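Local coordinates for transcriptional activator PlcR protein (Bacillus thuringiensis, PDB 3U3W) that activates transcription of virulence genes as a quorum-sensing regulator, binding DNA through a helix-turn-helix domain in response to the signal peptide PapR, at residues V198-N201 with H202-L206; S215-Q218 with V219-I223. All coordinates share one frame; numbering follows the deposited sequence.

Interaction 1. Residues V198-N201 with H202-L206; sequences VRYN and HAKAL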
# COMPACT_ATOMS: atom_id res chain seq x y z
N VAL A 198 -9.07 -12.61 -3.05
CA VAL A 198 -9.51 -13.94 -2.64
C VAL A 198 -11.02 -14.01 -2.49
O VAL A 198 -11.64 -14.97 -2.94
CB VAL A 198 -8.87 -14.41 -1.30
CG1 VAL A 198 -9.37 -15.82 -0.95
CG2 VAL A 198 -7.36 -14.39 -1.38
N ARG A 199 -11.63 -13.01 -1.86
CA ARG A 199 -13.09 -13.02 -1.74
C ARG A 199 -13.78 -13.00 -3.09
O ARG A 199 -14.85 -13.61 -3.27
CB ARG A 199 -13.60 -11.88 -0.85
CG ARG A 199 -13.20 -12.03 0.59
CD ARG A 199 -13.92 -11.04 1.49
NE ARG A 199 -13.42 -11.18 2.86
CZ ARG A 199 -13.90 -12.05 3.75
NH1 ARG A 199 -14.92 -12.86 3.44
NH2 ARG A 199 -13.35 -12.11 4.95
N TYR A 200 -13.17 -12.32 -4.05
CA TYR A 200 -13.75 -12.25 -5.39
C TYR A 200 -13.74 -13.61 -6.08
O TYR A 200 -14.73 -13.99 -6.71
CB TYR A 200 -13.00 -11.25 -6.23
CG TYR A 200 -13.44 -11.22 -7.68
CD1 TYR A 200 -14.64 -10.64 -8.05
CD2 TYR A 200 -12.63 -11.75 -8.67
CE1 TYR A 200 -15.04 -10.59 -9.36
CE2 TYR A 200 -13.01 -11.71 -10.00
CZ TYR A 200 -14.21 -11.13 -10.35
OH TYR A 200 -14.57 -11.07 -11.67
N ASN A 201 -12.62 -14.31 -5.98
CA ASN A 201 -12.44 -15.59 -6.64
C ASN A 201 -13.36 -16.58 -5.96
O ASN A 201 -14.08 -17.33 -6.61
CB ASN A 201 -10.99 -16.07 -6.56
CG ASN A 201 -10.04 -15.26 -7.45
OD1 ASN A 201 -10.42 -14.75 -8.51
ND2 ASN A 201 -8.77 -15.14 -7.02
N HIS A 202 -13.35 -16.55 -4.63
CA HIS A 202 -14.26 -17.31 -3.79
C HIS A 202 -15.71 -17.07 -4.19
O HIS A 202 -16.48 -18.02 -4.34
CB HIS A 202 -14.04 -16.93 -2.32
CG HIS A 202 -14.77 -17.80 -1.35
ND1 HIS A 202 -14.86 -17.50 -0.01
CD2 HIS A 202 -15.43 -18.97 -1.53
CE1 HIS A 202 -15.56 -18.44 0.60
NE2 HIS A 202 -15.92 -19.35 -0.30
N ALA A 203 -16.08 -15.80 -4.40
CA ALA A 203 -17.45 -15.47 -4.81
C ALA A 203 -17.78 -16.11 -6.14
O ALA A 203 -18.87 -16.64 -6.31
CB ALA A 203 -17.65 -13.99 -4.88
N LYS A 204 -16.83 -16.08 -7.08
CA LYS A 204 -17.05 -16.70 -8.38
C LYS A 204 -17.32 -18.20 -8.25
O LYS A 204 -18.24 -18.71 -8.86
CB LYS A 204 -15.87 -16.44 -9.34
CG LYS A 204 -15.79 -15.01 -9.87
CD LYS A 204 -14.54 -14.83 -10.75
CE LYS A 204 -14.60 -15.71 -11.99
NZ LYS A 204 -15.78 -15.32 -12.81
N ALA A 205 -16.49 -18.87 -7.45
CA ALA A 205 -16.66 -20.30 -7.15
C ALA A 205 -18.00 -20.66 -6.47
O ALA A 205 -18.65 -21.64 -6.84
CB ALA A 205 -15.46 -20.81 -6.32
N LEU A 206 -18.41 -19.87 -5.48
CA LEU A 206 -19.71 -20.03 -4.83
C LEU A 206 -20.83 -19.90 -5.85
O LEU A 206 -21.78 -20.70 -5.85
CB LEU A 206 -19.89 -19.02 -3.68
CG LEU A 206 -18.95 -19.27 -2.48
CD1 LEU A 206 -18.72 -18.05 -1.61
CD2 LEU A 206 -19.44 -20.45 -1.64
O HOH W 1 -16.83 -12.35 -12.24
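Y200 and K204, one helical turn apart, make the main side-chain contact of this stretch. Among the apolar contacts, K204 CD lies 3.6 Å from Y200 CE2 and 3.7 Å from Y200 CZ, while K204 CG sits over one ring face, displaced toward the rim. The ring reaches this position because Y200 CG is anti to the backbone N (chi1 174°), and the lysine chain then bends at chi3 and chi4 (64° and 62°). Water bridges the two polar ends: it donates to Y200 OH at 2.7 Å and accepts from K204 NZ at 3.2 Å. K204 NZ also bonds to the backbone of the bound peptide, K204 makes a cation-pi contact with an aromatic side chain of that peptide, and N201 ND2 binds both the peptide backbone and N159 OD1, so this side of the helix forms part of the peptide site. Four regular i to i+4 backbone bonds hold the spacing, including H202 N to V198 O at 2.9 Å and K204 N to Y200 O at 3.0 Å. Within the TPR-like domain, helix 192-208 packs against helices 153-167 and 171-187 through V198 and N201, against 212-228 through R199 and A203, and against 235-248 through Y200.

Interaction 2. Residues S215-Q218 with V219-I223; sequences SLYQ and VNKAI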
# COMPACT_ATOMS: atom_id res chain seq x y z
N SER A 215 -22.41 -16.06 -2.35
CA SER A 215 -21.58 -15.38 -3.32
C SER A 215 -21.74 -13.87 -3.12
O SER A 215 -20.76 -13.14 -3.02
CB SER A 215 -21.99 -15.78 -4.74
OG SER A 215 -21.17 -15.17 -5.72
N LEU A 216 -22.99 -13.42 -3.04
CA LEU A 216 -23.29 -12.00 -2.88
C LEU A 216 -22.75 -11.49 -1.54
O LEU A 216 -22.31 -10.34 -1.41
CB LEU A 216 -24.80 -11.75 -3.00
CG LEU A 216 -25.33 -10.33 -2.78
CD1 LEU A 216 -24.75 -9.37 -3.80
CD2 LEU A 216 -26.86 -10.30 -2.79
N TYR A 217 -22.77 -12.37 -0.54
CA TYR A 217 -22.19 -12.04 0.76
C TYR A 217 -20.72 -11.70 0.61
O TYR A 217 -20.27 -10.65 1.08
CB TYR A 217 -22.36 -13.19 1.74
CG TYR A 217 -21.59 -13.00 3.02
CD1 TYR A 217 -22.06 -12.17 4.03
CD2 TYR A 217 -20.38 -13.66 3.22
CE1 TYR A 217 -21.33 -11.99 5.21
CE2 TYR A 217 -19.65 -13.50 4.39
CZ TYR A 217 -20.14 -12.66 5.38
OH TYR A 217 -19.42 -12.49 6.54
N GLN A 218 -19.97 -12.60 -0.03
CA GLN A 218 -18.55 -12.38 -0.26
C GLN A 218 -18.31 -11.15 -1.13
O GLN A 218 -17.40 -10.37 -0.86
CB GLN A 218 -17.89 -13.60 -0.88
CG GLN A 218 -17.90 -14.80 0.03
CD GLN A 218 -16.92 -14.65 1.17
OE1 GLN A 218 -15.98 -13.85 1.09
NE2 GLN A 218 -17.13 -15.40 2.24
N VAL A 219 -19.13 -10.98 -2.17
CA VAL A 219 -19.03 -9.83 -3.07
C VAL A 219 -19.19 -8.49 -2.32
O VAL A 219 -18.35 -7.59 -2.44
CB VAL A 219 -20.06 -9.89 -4.23
CG1 VAL A 219 -20.14 -8.55 -4.95
CG2 VAL A 219 -19.68 -10.96 -5.20
N ASN A 220 -20.26 -8.39 -1.54
CA ASN A 220 -20.54 -7.16 -0.78
C ASN A 220 -19.50 -6.87 0.29
O ASN A 220 -19.15 -5.72 0.53
CB ASN A 220 -21.93 -7.20 -0.16
CG ASN A 220 -23.03 -7.01 -1.20
OD1 ASN A 220 -22.81 -6.41 -2.25
ND2 ASN A 220 -24.20 -7.54 -0.90
N LYS A 221 -19.02 -7.93 0.93
CA LYS A 221 -17.93 -7.81 1.87
C LYS A 221 -16.70 -7.22 1.15
O LYS A 221 -16.06 -6.30 1.64
CB LYS A 221 -17.59 -9.17 2.48
CG LYS A 221 -16.73 -9.10 3.72
CD LYS A 221 -17.54 -9.37 4.97
CE LYS A 221 -18.82 -8.51 5.02
NZ LYS A 221 -19.39 -8.38 6.40
N ALA A 222 -16.38 -7.76 -0.03
CA ALA A 222 -15.19 -7.32 -0.74
C ALA A 222 -15.34 -5.86 -1.27
O ALA A 222 -14.41 -5.07 -1.18
CB ALA A 222 -14.81 -8.32 -1.85
N ILE A 223 -16.52 -5.51 -1.77
CA ILE A 223 -16.83 -4.13 -2.14
C ILE A 223 -16.66 -3.16 -0.97
O ILE A 223 -16.12 -2.07 -1.14
CB ILE A 223 -18.28 -4.01 -2.70
CG1 ILE A 223 -18.39 -4.84 -3.99
CG2 ILE A 223 -18.69 -2.53 -2.87
CD1 ILE A 223 -19.67 -4.61 -4.81
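L216 and N220 pack closely one helical turn apart, their side chains crossing at a slant. L216 CG and L216 CD1 each come within 3.5 Å of N220 ND2, and N220 CG lies 3.4 Å from L216 O. The leucine's chi1 of 177° sets CG anti to the backbone N and brings its methyl end up to the amide. That amide is held from outside the segments, since N220 OD1 accepts a hydrogen bond from R242 NE. V219 is packed closely too: its CG2 lies 3.3 Å from S215 O, and its own N donates to this carbonyl at 2.8 Å, with the donor in the carbonyl plane. The looser part is formed by Y217 and K221, which run side by side and point the same way. Y217 OH approaches K221 CD to just 4.0 Å, and this is the more open side, where both residues touch a crystal neighbour. Successive backbone bonds link both parts, such as K221 N to Y217 O at 3.0 Å. The chemistry thus sets buried V219, facing helices 192-208 and 235-248, and buried L216, lying on loop residues L249 and Y251, against a loose tyrosine-lysine pair, with no hydrogen bond between Y217 OH and K221 NZ at 4.1 Å.

The two contacts come in series along the chain, interaction 1 on helix 192-208 and interaction 2 on the next helix, 212-228, with centres about 9 Å apart. Their helices are consecutive and touch directly: R199 NH1 probably hydrogen-bonds Q218 OE1 at 2.8 Å, S215 OG lies at the same distance from A203 O in a second probable bond, and A203 CB packs 3.7 Å from V219 CG2. Both belong to the TPR-like C-terminal domain, with nearest atoms about 39 Å (interaction 1) and about 45 Å (interaction 2) from the bound DNA. Both reach helix 235-248, and interaction 1 also contacts the bound peptide. Peptide recognition thus occurs within the helical array, far from the DNA.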